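Lmo1076 protein (Listeria monocytogenes serovar 1/2a, PDB 5JQC) is a putative secreted autolysin, probably a cell-wall hydrolase with amidase activity, of which this chain holds the part made of three GW modules. Local coordinates at residues T209-S212 / S213-K216. Residues are numbered along the deposited sequence; the frame is centred on the assembly and turned at random.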
# COMPACT_ATOMS: atom_id res chain seq x y z
N THR A 209 -4.22 1.84 20.98
CA THR A 209 -3.62 0.61 20.49
C THR A 209 -4.64 -0.37 19.91
O THR A 209 -4.25 -1.40 19.35
CB THR A 209 -2.82 -0.06 21.64
OG1 THR A 209 -3.70 -0.34 22.72
CG2 THR A 209 -1.75 0.89 22.16
N SER A 210 -5.94 -0.06 20.01
CA SER A 210 -6.99 -0.95 19.52
C SER A 210 -8.27 -0.15 19.36
O SER A 210 -8.32 1.05 19.68
CB SER A 210 -7.21 -2.13 20.48
OG SER A 210 -7.76 -1.64 21.68
N SER A 211 -9.30 -0.81 18.83
CA SER A 211 -10.59 -0.14 18.62
C SER A 211 -11.19 0.33 19.94
O SER A 211 -11.78 1.42 20.00
CB SER A 211 -11.56 -1.07 17.90
OG SER A 211 -12.83 -0.48 17.85
N SER A 212 -11.04 -0.46 21.01
CA SER A 212 -11.69 -0.18 22.29
C SER A 212 -10.92 0.80 23.17
O SER A 212 -11.42 1.17 24.24
CB SER A 212 -11.88 -1.49 23.05
OG SER A 212 -10.81 -2.37 22.82
N SER A 213 -9.72 1.20 22.77
CA SER A 213 -8.90 2.11 23.58
C SER A 213 -8.72 3.46 22.90
O SER A 213 -7.80 4.21 23.24
CB SER A 213 -7.55 1.45 23.89
OG SER A 213 -6.99 0.87 22.72
N MSE A 214 -9.59 3.80 21.94
CA MSE A 214 -9.55 5.11 21.32
C MSE A 214 -10.35 6.13 22.13
O MSE A 214 -10.03 7.33 22.09
CB MSE A 214 -10.07 5.06 19.87
CG MSE A 214 -9.27 4.14 18.99
SE MSE A 214 -9.67 4.44 17.16
CE MSE A 214 -11.01 3.09 16.83
N ASN A 215 -11.34 5.68 22.91
CA ASN A 215 -12.25 6.58 23.60
C ASN A 215 -12.31 6.32 25.10
O ASN A 215 -12.55 5.19 25.54
CB ASN A 215 -13.66 6.49 23.03
CG ASN A 215 -13.89 7.50 21.94
OD1 ASN A 215 -13.65 7.22 20.77
ND2 ASN A 215 -14.31 8.72 22.33
N LYS A 216 -12.15 7.40 25.87
CA LYS A 216 -12.05 7.32 27.32
C LYS A 216 -13.29 6.70 27.94
O LYS A 216 -14.40 6.79 27.41
CB LYS A 216 -11.78 8.72 27.91
CG LYS A 216 -12.92 9.74 27.84
CD LYS A 216 -12.41 11.17 28.05
CE LYS A 216 -11.60 11.68 26.84
NZ LYS A 216 -11.10 13.08 26.98
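Ser210 and Ser213 hold their hydroxyls over their own backbones, flanked by N on one side and C on the other, with chi1 of 68° and 46°, and these similar torsions bring the two hydroxyl oxygens together across a tight bend. Ser210 OG and Ser213 OG lie 2.8 Å apart in a hydrogen bond whose direction is not settled. The main chain reinforces this closure only modestly: Ser213 N donates to Ser210 O over 3.4 Å, a weak but fairly straight bond. The exposed Ser212 joins through its OG, in a weak bond of 3.3 Å to Ser210 OG, so that the Ser210 hydroxyl has bonds to the side chains of both Ser212 and Ser213.

Met214, present as selenomethionine, meets the turn through carbon atoms instead. Its CG comes within 3.3 Å of Ser210 O. A bend at chi3 (-96°) then folds the end of the chain back, leaving CE 3.7 Å from Ser211 CA and equally far from Ser211 O, an apolar methyl laid against the backbone of the turn.

Outside the turn, Val206 O accepts a hydrogen bond from Thr209 OG1 and a weak one from Ser213 OG, tying the buried Ser213 hydroxyl to the chain preceding the bend. Ser211 OG, which has a second conformer, may bond to Lys111 of the preceding GW module.

With Ser211 and Ser212 in the right-handed helical region at its corners, the bend exemplifies a type I beta turn closed by side-chain hydroxyls as well as by its backbone bond, set in the long loop between strands 201-202 and 218-219 of the third GW module, a domain related to SH3.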